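Local coordinates for lectin 2 (Agrocybe aegerita, PDB 4TQJ), which binds carbohydrate, with specific recognition of non-reducing terminal N-acetylglucosamine, through what is probably a beta-propeller lectin scaffold, at residues A[197-200]-A[206-209]; A[176-179]-A[185-188]; A[132-137]-A[172-177]; A[241-246]-A[260-265]; A[2-7]-A[230-235]. The protein carries 1 engineered substitution. All blocks are in the same frame, centred on the assembly; numbering follows the deposited sequence.

Contact 1. Residues A[197-200]-A[206-209]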
# COMPACT_ATOMS: atom_id res chain seq x y z
N ILE A 197 -17.71 -30.00 6.17
CA ILE A 197 -17.53 -28.93 5.19
C ILE A 197 -18.87 -28.62 4.55
O ILE A 197 -19.66 -29.52 4.28
CB ILE A 197 -16.58 -29.35 4.05
CG1 ILE A 197 -15.23 -29.80 4.60
CG2 ILE A 197 -16.42 -28.22 3.03
CD1 ILE A 197 -14.44 -28.70 5.25
N SER A 198 -19.15 -27.33 4.33
CA SER A 198 -20.22 -26.93 3.42
C SER A 198 -19.60 -26.15 2.29
O SER A 198 -19.06 -25.06 2.50
CB SER A 198 -21.25 -26.05 4.11
OG SER A 198 -22.15 -26.84 4.83
N ARG A 199 -19.69 -26.71 1.09
CA ARG A 199 -19.04 -26.14 -0.08
C ARG A 199 -19.72 -24.85 -0.48
O ARG A 199 -20.95 -24.79 -0.56
CB ARG A 199 -19.10 -27.11 -1.26
CG ARG A 199 -18.93 -28.56 -0.88
CD ARG A 199 -19.32 -29.49 -2.02
NE ARG A 199 -18.27 -29.56 -3.03
CZ ARG A 199 -17.20 -30.34 -2.94
NH1 ARG A 199 -17.05 -31.13 -1.88
NH2 ARG A 199 -16.29 -30.34 -3.91
N ASN A 200 -18.92 -23.83 -0.72
CA ASN A 200 -19.39 -22.60 -1.33
C ASN A 200 -19.57 -22.85 -2.81
O ASN A 200 -18.61 -23.14 -3.51
CB ASN A 200 -18.38 -21.49 -1.08
CG ASN A 200 -18.84 -20.15 -1.59
OD1 ASN A 200 -19.56 -20.05 -2.59
ND2 ASN A 200 -18.41 -19.10 -0.92
N PHE A 206 -24.48 -22.32 -0.17
CA PHE A 206 -23.63 -23.36 0.39
C PHE A 206 -24.36 -24.69 0.33
O PHE A 206 -25.54 -24.77 0.65
CB PHE A 206 -23.30 -23.06 1.86
CG PHE A 206 -22.44 -21.84 2.05
CD1 PHE A 206 -21.06 -21.93 2.01
CD2 PHE A 206 -23.02 -20.61 2.32
CE1 PHE A 206 -20.27 -20.83 2.20
CE2 PHE A 206 -22.23 -19.49 2.52
CZ PHE A 206 -20.85 -19.60 2.45
N ALA A 207 -23.65 -25.74 -0.08
CA ALA A 207 -24.19 -27.09 -0.06
C ALA A 207 -24.43 -27.57 1.37
O ALA A 207 -23.88 -27.01 2.32
CB ALA A 207 -23.25 -28.04 -0.77
N PRO A 208 -25.27 -28.60 1.53
CA PRO A 208 -25.46 -29.19 2.85
C PRO A 208 -24.14 -29.70 3.43
O PRO A 208 -23.27 -30.17 2.69
CB PRO A 208 -26.42 -30.35 2.57
CG PRO A 208 -27.25 -29.83 1.43
CD PRO A 208 -26.28 -29.08 0.56
N ALA A 209 -23.99 -29.60 4.75
CA ALA A 209 -22.77 -30.04 5.41
C ALA A 209 -22.53 -31.53 5.20
O ALA A 209 -23.46 -32.34 5.19
CB ALA A 209 -22.81 -29.72 6.89

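Contact 2. Residues A[176-179]-A[185-188]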
# COMPACT_ATOMS: atom_id res chain seq x y z
N LEU A 176 -13.77 -20.30 7.86
CA LEU A 176 -14.05 -20.18 6.44
C LEU A 176 -12.73 -20.36 5.71
O LEU A 176 -11.74 -19.76 6.08
CB LEU A 176 -14.65 -18.82 6.11
CG LEU A 176 -15.96 -18.42 6.80
CD1 LEU A 176 -16.27 -16.94 6.53
CD2 LEU A 176 -17.11 -19.33 6.37
N ALA A 177 -12.71 -21.23 4.71
CA ALA A 177 -11.50 -21.49 3.95
C ALA A 177 -11.87 -22.18 2.66
O ALA A 177 -12.87 -22.86 2.59
CB ALA A 177 -10.54 -22.37 4.76
N ASP A 178 -11.05 -22.01 1.63
CA ASP A 178 -11.27 -22.75 0.41
C ASP A 178 -10.65 -24.13 0.54
O ASP A 178 -9.43 -24.28 0.49
CB ASP A 178 -10.66 -22.03 -0.80
CG ASP A 178 -11.02 -22.70 -2.10
OD1 ASP A 178 -11.85 -23.63 -2.08
OD2 ASP A 178 -10.46 -22.31 -3.15
N VAL A 179 -11.50 -25.14 0.75
CA VAL A 179 -11.05 -26.52 0.80
C VAL A 179 -11.44 -27.28 -0.47
O VAL A 179 -10.82 -28.29 -0.81
CB VAL A 179 -11.61 -27.26 2.03
CG1 VAL A 179 -11.19 -26.58 3.32
CG2 VAL A 179 -13.13 -27.34 1.97
N LEU A 185 -14.56 -19.25 -0.58
CA LEU A 185 -14.46 -19.66 0.82
C LEU A 185 -15.56 -20.63 1.24
O LEU A 185 -16.74 -20.30 1.17
CB LEU A 185 -14.50 -18.44 1.73
CG LEU A 185 -13.29 -17.52 1.65
CD1 LEU A 185 -13.53 -16.28 2.49
CD2 LEU A 185 -12.03 -18.24 2.10
N ASP A 186 -15.17 -21.81 1.72
CA ASP A 186 -16.15 -22.78 2.21
C ASP A 186 -16.29 -22.68 3.72
O ASP A 186 -15.52 -21.98 4.37
CB ASP A 186 -15.71 -24.19 1.82
CG ASP A 186 -15.30 -24.27 0.37
OD1 ASP A 186 -16.13 -23.87 -0.48
OD2 ASP A 186 -14.16 -24.68 0.09
N ILE A 187 -17.30 -23.36 4.27
CA ILE A 187 -17.48 -23.44 5.71
C ILE A 187 -16.81 -24.71 6.23
O ILE A 187 -17.06 -25.81 5.74
CB ILE A 187 -18.97 -23.45 6.11
CG1 ILE A 187 -19.63 -22.10 5.78
CG2 ILE A 187 -19.12 -23.80 7.59
CD1 ILE A 187 -21.16 -22.08 5.95
N VAL A 188 -15.93 -24.55 7.20
CA VAL A 188 -15.27 -25.68 7.83
C VAL A 188 -15.65 -25.70 9.30
O VAL A 188 -15.29 -24.78 10.04
CB VAL A 188 -13.75 -25.56 7.74
CG1 VAL A 188 -13.10 -26.74 8.44
CG2 VAL A 188 -13.31 -25.47 6.27

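Contact 3. Residues A[132-137]-A[172-177]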
# COMPACT_ATOMS: atom_id res chain seq x y z
N ILE A 132 -21.24 -12.35 6.97
CA ILE A 132 -21.63 -13.72 7.24
C ILE A 132 -21.60 -13.98 8.73
O ILE A 132 -20.59 -13.78 9.39
CB ILE A 132 -20.76 -14.74 6.44
CG1 ILE A 132 -21.08 -16.18 6.84
CG2 ILE A 132 -19.29 -14.46 6.58
CD1 ILE A 132 -20.59 -17.18 5.79
N GLY A 133 -22.74 -14.40 9.27
CA GLY A 133 -22.83 -14.63 10.69
C GLY A 133 -23.31 -16.02 11.01
O GLY A 133 -24.24 -16.52 10.40
N PHE A 134 -22.66 -16.65 11.98
CA PHE A 134 -23.09 -17.96 12.45
C PHE A 134 -24.01 -17.73 13.63
O PHE A 134 -23.56 -17.57 14.76
CB PHE A 134 -21.88 -18.81 12.85
CG PHE A 134 -21.05 -19.29 11.66
CD1 PHE A 134 -21.31 -20.52 11.07
CD2 PHE A 134 -20.04 -18.50 11.13
CE1 PHE A 134 -20.57 -20.96 9.97
CE2 PHE A 134 -19.28 -18.94 10.03
CZ PHE A 134 -19.55 -20.17 9.46
N GLY A 135 -25.31 -17.67 13.34
CA GLY A 135 -26.29 -17.27 14.33
C GLY A 135 -27.06 -18.41 14.98
O GLY A 135 -26.54 -19.51 15.16
N GLU A 136 -28.32 -18.14 15.31
CA GLU A 136 -29.13 -19.10 16.05
C GLU A 136 -29.59 -20.22 15.13
O GLU A 136 -29.27 -21.40 15.35
CB GLU A 136 -30.30 -18.39 16.73
CG GLU A 136 -30.93 -19.17 17.87
CD GLU A 136 -30.13 -19.14 19.17
OE1 GLU A 136 -29.12 -18.39 19.27
OE2 GLU A 136 -30.51 -19.88 20.10
N LYS A 137 -30.32 -19.87 14.08
CA LYS A 137 -30.92 -20.86 13.19
C LYS A 137 -29.97 -21.33 12.09
O LYS A 137 -30.32 -22.17 11.27
CB LYS A 137 -32.21 -20.32 12.57
CG LYS A 137 -33.29 -19.92 13.56
CD LYS A 137 -34.55 -19.50 12.79
CE LYS A 137 -35.48 -18.60 13.61
NZ LYS A 137 -36.04 -19.29 14.81
N HIS A 172 -16.71 -26.38 19.87
CA HIS A 172 -16.60 -26.51 18.41
C HIS A 172 -15.90 -25.31 17.78
O HIS A 172 -15.77 -24.26 18.41
CB HIS A 172 -18.00 -26.66 17.82
CG HIS A 172 -18.85 -27.66 18.54
ND1 HIS A 172 -20.09 -27.35 19.07
CD2 HIS A 172 -18.61 -28.95 18.88
CE1 HIS A 172 -20.59 -28.41 19.67
NE2 HIS A 172 -19.71 -29.40 19.57
N LEU A 173 -15.45 -25.49 16.54
CA LEU A 173 -14.78 -24.43 15.79
C LEU A 173 -15.44 -24.24 14.44
O LEU A 173 -15.80 -25.21 13.77
CB LEU A 173 -13.31 -24.78 15.57
CG LEU A 173 -12.48 -24.97 16.85
CD1 LEU A 173 -11.19 -25.69 16.52
CD2 LEU A 173 -12.22 -23.62 17.53
N ARG A 174 -15.60 -22.99 14.02
CA ARG A 174 -16.19 -22.72 12.72
C ARG A 174 -15.35 -21.70 11.98
O ARG A 174 -15.22 -20.57 12.42
CB ARG A 174 -17.65 -22.26 12.88
CG ARG A 174 -18.62 -23.42 13.18
CD ARG A 174 -19.92 -22.92 13.81
NE ARG A 174 -19.67 -22.40 15.15
CZ ARG A 174 -20.58 -21.83 15.93
NH1 ARG A 174 -21.84 -21.69 15.52
NH2 ARG A 174 -20.23 -21.39 17.13
N PHE A 175 -14.80 -22.13 10.85
CA PHE A 175 -13.88 -21.31 10.07
C PHE A 175 -14.38 -21.19 8.63
O PHE A 175 -15.28 -21.90 8.22
CB PHE A 175 -12.48 -21.94 10.02
CG PHE A 175 -11.83 -22.18 11.37
CD1 PHE A 175 -10.84 -23.15 11.49
CD2 PHE A 175 -12.16 -21.42 12.48
CE1 PHE A 175 -10.21 -23.39 12.70
CE2 PHE A 175 -11.53 -21.65 13.69
CZ PHE A 175 -10.55 -22.63 13.80
N LEU A 176 -13.77 -20.30 7.86
CA LEU A 176 -14.05 -20.18 6.44
C LEU A 176 -12.73 -20.36 5.71
O LEU A 176 -11.74 -19.76 6.08
CB LEU A 176 -14.65 -18.82 6.11
CG LEU A 176 -15.96 -18.42 6.80
CD1 LEU A 176 -16.27 -16.94 6.53
CD2 LEU A 176 -17.11 -19.33 6.37
N ALA A 177 -12.71 -21.23 4.71
CA ALA A 177 -11.50 -21.49 3.95
C ALA A 177 -11.87 -22.18 2.66
O ALA A 177 -12.87 -22.86 2.59
CB ALA A 177 -10.54 -22.37 4.76
O HOH W 1 -23.75 -19.87 16.71

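Contact 4. Residues A[241-246]-A[260-265]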
# COMPACT_ATOMS: atom_id res chain seq x y z
N ALA A 241 -6.95 -25.47 1.49
CA ALA A 241 -6.69 -25.55 2.92
C ALA A 241 -6.60 -26.99 3.45
O ALA A 241 -7.52 -27.80 3.29
CB ALA A 241 -7.76 -24.78 3.68
N ASP A 242 -5.48 -27.29 4.09
CA ASP A 242 -5.33 -28.53 4.85
C ASP A 242 -5.69 -28.29 6.31
O ASP A 242 -5.99 -27.16 6.70
CB ASP A 242 -3.90 -29.05 4.70
CG ASP A 242 -3.52 -29.18 3.25
OD1 ASP A 242 -3.95 -30.16 2.63
OD2 ASP A 242 -2.84 -28.27 2.71
N ILE A 243 -5.67 -29.35 7.11
CA ILE A 243 -6.02 -29.21 8.51
C ILE A 243 -4.88 -29.65 9.41
O ILE A 243 -4.23 -30.66 9.16
CB ILE A 243 -7.31 -29.95 8.85
CG1 ILE A 243 -8.48 -29.23 8.17
CG2 ILE A 243 -7.52 -30.01 10.34
CD1 ILE A 243 -9.78 -29.95 8.31
N ILE A 244 -4.61 -28.85 10.45
CA ILE A 244 -3.56 -29.17 11.39
C ILE A 244 -3.98 -28.75 12.78
O ILE A 244 -4.72 -27.78 12.95
CB ILE A 244 -2.21 -28.51 10.98
CG1 ILE A 244 -1.10 -28.84 11.99
CG2 ILE A 244 -2.37 -27.00 10.81
CD1 ILE A 244 0.32 -28.56 11.47
N GLY A 245 -3.55 -29.50 13.79
CA GLY A 245 -3.94 -29.23 15.15
C GLY A 245 -2.84 -29.65 16.09
O GLY A 245 -2.15 -30.64 15.84
N CYS A 246 -2.67 -28.90 17.17
CA CYS A 246 -1.69 -29.23 18.19
C CYS A 246 -2.40 -30.01 19.30
O CYS A 246 -3.20 -29.44 20.04
CB CYS A 246 -1.08 -27.96 18.77
SG CYS A 246 -0.42 -26.86 17.50
N GLY A 260 -11.27 -31.06 -1.34
CA GLY A 260 -12.04 -31.15 -0.12
C GLY A 260 -12.19 -32.56 0.39
O GLY A 260 -12.99 -32.82 1.28
N VAL A 261 -11.42 -33.49 -0.16
CA VAL A 261 -11.33 -34.83 0.41
C VAL A 261 -10.05 -34.95 1.24
O VAL A 261 -8.95 -34.71 0.72
CB VAL A 261 -11.31 -35.92 -0.69
CG1 VAL A 261 -11.26 -37.31 -0.04
CG2 VAL A 261 -12.53 -35.79 -1.61
N PHE A 262 -10.18 -35.37 2.50
CA PHE A 262 -9.04 -35.45 3.41
C PHE A 262 -8.48 -36.85 3.65
O PHE A 262 -9.24 -37.81 3.79
CB PHE A 262 -9.36 -34.76 4.74
CG PHE A 262 -9.56 -33.28 4.59
CD1 PHE A 262 -8.51 -32.41 4.77
CD2 PHE A 262 -10.79 -32.77 4.21
CE1 PHE A 262 -8.68 -31.04 4.60
CE2 PHE A 262 -10.97 -31.40 4.04
CZ PHE A 262 -9.91 -30.54 4.23
N GLY A 263 -7.15 -36.94 3.69
CA GLY A 263 -6.45 -38.18 3.93
C GLY A 263 -6.33 -38.53 5.40
O GLY A 263 -6.90 -37.87 6.26
N GLN A 264 -5.59 -39.59 5.70
CA GLN A 264 -5.47 -40.05 7.08
C GLN A 264 -4.78 -39.02 7.97
O GLN A 264 -3.96 -38.22 7.51
CB GLN A 264 -4.76 -41.41 7.15
CG GLN A 264 -3.39 -41.42 6.54
CD GLN A 264 -2.70 -42.77 6.66
OE1 GLN A 264 -2.32 -43.38 5.65
NE2 GLN A 264 -2.52 -43.24 7.91
N VAL A 265 -5.12 -39.04 9.25
CA VAL A 265 -4.60 -38.07 10.20
C VAL A 265 -3.29 -38.56 10.80
O VAL A 265 -3.27 -39.57 11.52
CB VAL A 265 -5.62 -37.83 11.31
CG1 VAL A 265 -5.06 -36.89 12.37
CG2 VAL A 265 -6.92 -37.29 10.71

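Contact 5. Residues A[2-7]-A[230-235]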
# COMPACT_ATOMS: atom_id res chain seq x y z
N SER A 2 -3.67 -20.17 1.22
CA SER A 2 -5.12 -20.07 1.16
C SER A 2 -5.52 -18.85 2.00
O SER A 2 -5.02 -18.68 3.10
CB SER A 2 -5.76 -21.32 1.78
OG SER A 2 -5.94 -22.37 0.83
N ASN A 3 -6.40 -17.99 1.49
CA ASN A 3 -6.99 -16.98 2.38
C ASN A 3 -7.95 -17.67 3.36
O ASN A 3 -8.78 -18.48 2.95
CB ASN A 3 -7.69 -15.88 1.59
CG ASN A 3 -6.84 -14.61 1.49
OD1 ASN A 3 -5.73 -14.63 0.93
ND2 ASN A 3 -7.36 -13.50 2.02
N VAL A 4 -7.82 -17.38 4.65
CA VAL A 4 -8.55 -18.13 5.67
C VAL A 4 -9.07 -17.22 6.80
O VAL A 4 -8.42 -16.26 7.20
CB VAL A 4 -7.67 -19.24 6.29
CG1 VAL A 4 -8.27 -19.75 7.60
CG2 VAL A 4 -7.46 -20.40 5.30
N ILE A 5 -10.25 -17.56 7.31
CA ILE A 5 -10.87 -16.79 8.37
C ILE A 5 -11.17 -17.72 9.53
O ILE A 5 -11.90 -18.69 9.36
CB ILE A 5 -12.17 -16.15 7.86
CG1 ILE A 5 -11.83 -15.09 6.82
CG2 ILE A 5 -12.98 -15.55 9.01
CD1 ILE A 5 -13.02 -14.52 6.13
N THR A 6 -10.59 -17.43 10.69
CA THR A 6 -10.80 -18.26 11.89
C THR A 6 -11.43 -17.42 12.99
O THR A 6 -11.55 -16.21 12.85
CB THR A 6 -9.47 -18.91 12.43
OG1 THR A 6 -8.64 -17.92 13.04
CG2 THR A 6 -8.70 -19.61 11.32
N GLN A 7 -11.85 -18.06 14.08
CA GLN A 7 -12.40 -17.33 15.22
C GLN A 7 -11.34 -16.43 15.86
O GLN A 7 -11.62 -15.29 16.21
CB GLN A 7 -12.97 -18.31 16.25
CG GLN A 7 -14.07 -19.18 15.67
CD GLN A 7 -14.62 -20.19 16.65
OE1 GLN A 7 -15.09 -21.25 16.24
NE2 GLN A 7 -14.57 -19.87 17.94
N ARG A 230 -6.65 -25.81 16.74
CA ARG A 230 -6.75 -26.36 15.39
C ARG A 230 -6.81 -25.24 14.36
O ARG A 230 -7.39 -24.18 14.61
CB ARG A 230 -7.98 -27.26 15.25
CG ARG A 230 -7.76 -28.67 15.82
CD ARG A 230 -9.03 -29.17 16.50
NE ARG A 230 -9.21 -28.54 17.82
CZ ARG A 230 -10.36 -28.53 18.50
NH1 ARG A 230 -11.45 -29.09 17.99
NH2 ARG A 230 -10.41 -27.93 19.68
N PHE A 231 -6.23 -25.51 13.20
CA PHE A 231 -6.09 -24.51 12.16
C PHE A 231 -6.43 -25.06 10.79
O PHE A 231 -6.29 -26.26 10.53
CB PHE A 231 -4.64 -24.02 12.10
CG PHE A 231 -4.06 -23.66 13.43
CD1 PHE A 231 -4.14 -22.35 13.90
CD2 PHE A 231 -3.44 -24.61 14.21
CE1 PHE A 231 -3.60 -22.00 15.13
CE2 PHE A 231 -2.89 -24.28 15.45
CZ PHE A 231 -2.97 -22.96 15.91
N VAL A 232 -6.82 -24.17 9.89
CA VAL A 232 -6.91 -24.53 8.47
C VAL A 232 -5.92 -23.68 7.70
O VAL A 232 -5.82 -22.48 7.93
CB VAL A 232 -8.34 -24.37 7.92
CG1 VAL A 232 -9.23 -25.45 8.50
CG2 VAL A 232 -8.88 -22.99 8.25
N ALA A 233 -5.18 -24.30 6.79
CA ALA A 233 -4.08 -23.60 6.15
C ALA A 233 -3.52 -24.46 5.05
O ALA A 233 -3.53 -25.68 5.18
CB ALA A 233 -2.98 -23.29 7.19
N ASP A 234 -3.05 -23.85 3.98
CA ASP A 234 -2.44 -24.60 2.91
C ASP A 234 -1.05 -25.05 3.33
O ASP A 234 -0.15 -24.22 3.50
CB ASP A 234 -2.33 -23.76 1.64
CG ASP A 234 -1.90 -24.58 0.45
OD1 ASP A 234 -1.74 -25.81 0.62
OD2 ASP A 234 -1.75 -24.00 -0.64
N LEU A 235 -0.88 -26.36 3.48
CA LEU A 235 0.38 -26.98 3.87
C LEU A 235 1.08 -27.70 2.71
O LEU A 235 2.14 -28.29 2.89
CB LEU A 235 0.13 -27.99 5.00
CG LEU A 235 -0.62 -27.44 6.23
CD1 LEU A 235 -0.78 -28.52 7.31
CD2 LEU A 235 0.08 -26.22 6.78
O HOH W 2 -2.88 -20.88 3.77

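Contact 1. Residues A[197-200]-A[206-209]
Two conventional hydrogen bonds join residues 197-200 to residues 206-209. The first is backbone to backbone: Ala207 N donates to Arg199 O over 2.9 Å, with an angle of 158° at the hydrogen. In the second, Ser198 OG donates to Ala207 O at 3.1 Å. The hydroxyl comes in somewhat tilted from that carbonyl plane. Ser198 OG sits beside its own backbone N, a setting that turns it to residues 206-209. Ala207 is thus held at both its N and its O.

Two weaker CA-H...O contacts back these bonds. Phe206 CA approaches Arg199 O at 3.2 Å, so this one oxygen faces both an N-H and a C-H. Ala209 CA approaches Ile197 O at 3.3 Å.

The rest is packing around the Phe206 ring. Ser198 O lies at the ring edge, near its plane and 3.7 Å from Phe206 CD1. Asn200 CB touches Phe206 CE1 at 3.8 Å. The CG of Asn200 stands anti to its backbone N (chi1 -176°), which sets the amide at a slant to the ring, the two planes 56° apart. The amide is fixed by other residues: OD1 accepts from Gly202 N, and ND2 donates to Ile123 O and Leu185 O.

The two segments run nearly antiparallel. They lead from strand 195-198 into the loop before strand 210-213, the edge strand of its sheet. Phe206 also packs on Ile187 of strand 186-190 and on Val156 of strand 154-157, in the neighbouring sheet.

Contact 2. Residues A[176-179]-A[185-188]
Leu176 lies alongside Ile187, both pointing the same way, with Leu176 CD2 against Ile187 CG1 at 3.8 Å. The CB of Leu176 also meets Leu185. On the side of Ala177, Val188 CG2 meets Val179 CG1 at 3.8 Å.

Ala177 and Asp186 form an antiparallel hydrogen-bonded pair. Ala177 N donates to Asp186 O at 2.9 Å, and Asp186 N returns a bond to Ala177 O at 2.7 Å. In the second bond the donor stands 59° out of the carbonyl plane.

The Asp186 side chain then folds back over the turn. Its CG sits beside its own N (chi1 -47°). Asp186 OD2 takes the N-H of Val179 at 2.8 Å, nearly in line with its C-O bond, and also that of Thr180. OD1 accepts from Asn200 N.

Asp178 OD1 comes within 3.3 Å of Asp186 OD2, their carboxylate planes 70° apart. Two like charges this close might raise the pKa of one of them. The N-H groups of Gly181 and Gly183, given to Asp178, probably offset much of the repulsion.

This is the loop end of the hairpin between strands 173-177 and 186-190. Its connection, with Asp178 gripping glycine N-H groups, is consistent with the FG-GAP-like repeat of beta-propellers.

Contact 3. Residues A[132-137]-A[172-177]
Residues 132-134 of strand 130-134 and strand 173-177 face each other without backbone bonding. Their axes approach to 9.8 Å, and their directions are 159° apart, close to antiparallel. The nearest CA atoms, Phe134 and Arg174, are still 8.4 Å apart. Side chains therefore fill the gap.

Ile132 and Leu176 reach toward each other tip to tip, with Ile132 CG2 3.9 Å from Leu176 CD1. The other branch of the leucine, Leu176 CD2, meets Phe134 CZ at 4.0 Å. It comes to the ring edge, near its plane.

Arg174 takes one face of the same ring. Its CB lies over the ring centre, 4.3 Å above the plane. Further out, Arg174 CD touches Phe134 CD1 at 3.9 Å. Phenylalanine and arginine slide past each other in opposite directions. A bend at chi3 (-68°) turns the arginine's outer end, and the guanidinium plane is 61° from the ring plane.

One water closes the polar end. It accepts from Arg174 NH1 at 2.9 Å and lies 3.0 Å from Phe134 O, to which it can donate, though other acceptors compete. Arg174 NH1 also donates to Phe160 O.

The contact joins two neighbouring sheets. Strand 130-134 lies between strands 117-121 and 139-142 in one. Strand 173-177 lies between strands 4-5 and 186-190 in the other. Tyr119 of strand 117-121 packs on both Ile132 and Leu176.

Contact 4. Residues A[241-246]-A[260-265]
The Phe262 ring crosses the Ile243 side chain at about a right angle. Two carbons of the isoleucine do the touching. Ile243 CG1 lies 4.0 Å from Phe262 CE1, and Ile243 CD1 lies over one face of the ring, 4.1 Å from Phe262 CZ.

The torsions explain the meeting. In Ile243, CG1 is anti to the carbonyl carbon (chi1 -69°), and the chain then runs extended to CD1 (chi2 174°). The long branch can thus extend over the aromatic ring, while CG2 stands anti to the backbone N. In Phe262, CG also lies beside the backbone N (chi1 -66°), and the ring is aimed back at strand 242-246.

No hydrogen bond spans the two segments. The ring edge instead faces backbone: Ala241 O lies near the ring plane, 3.7 Å from Phe262 CE1, and Asp242 CA is there too, at 4.2 Å from Phe262 CE1. Ala241 O has a true donor in Asn256 ND2.

Strand 242-246 is the second strand of a four-stranded antiparallel sheet, one blade of the propeller, and residues 260-265 are in the loop leading to its edge strand, 266-269. The ring fills the corner between that loop and the second strand, much as Phe206 packs on Ile187 in the preceding sheet.

The Asp242 side chain serves other partners: OD1 accepts from Asn256 N and OD2 from Leu235 N. Beyond the two segments, Phe262 packs on Val212 and Ile213 of strand 210-213, and Ile213 touches Ile243 as well.

Contact 5. Residues A[2-7]-A[230-235]
Asp234, which meets Ser2 through its CB, carries the flat group among the residues that touch. Its carboxylate is turned to backbone nitrogens. OD1 accepts from Thr236 N and Gly237 N, and OD2 from Gly239 N and the terminal N of Thr1. The extended first torsion, with CG anti to N (chi1 -171°), sends the carboxylate there. The CB is left against Ser2, 3.9 Å from Ser2 N and 4.0 Å from Ser2 OG. That hydroxyl is itself bonded to Gly239 O.

A water bridges the two backbones at this end. It accepts from Ser2 N at 2.8 Å and from Asp234 N at 3.0 Å.

Further along, Val4 and Val232 are set obliquely against each other. Val4 CG1 presses on Val232 CG2 at 3.4 Å, tighter than usual for two carbons. Val4 CG1 and CG2 also reach Val232 O, each at 3.7 Å.

No direct hydrogen bond joins the two segments. Residues 4-5 are a weakly bonded strand that pairs instead with strand 173-177, as in the bond of Ile5 with Leu176. The N-terminal segment thus edges one sheet beside strand 173-177 and packs on strand 230-233 of the next, consistent with the central channel of a beta-propeller.

In the fold
Contacts 1, 2, 3 and 5 all reach the sheet of strands 4-5, 173-177, 186-190, 195-198 and 210-213. Contact 3 ties it to the preceding sheet, and contact 4 lies in the following one. Along the chain the order is contact 3, contact 2, contact 1, contact 4. Contact 5 joins the N-terminal segment to residues 230-235 and encloses contacts 1 to 3. Contacts 2 and 5 are closest, with centres about 8 Å apart; those of contacts 3 and 4 are about 19 Å apart. Contact 5 lies nearest the chain's centre and contact 1 well out from it. The set thus follows one blade from hub to rim and its links to both neighbours.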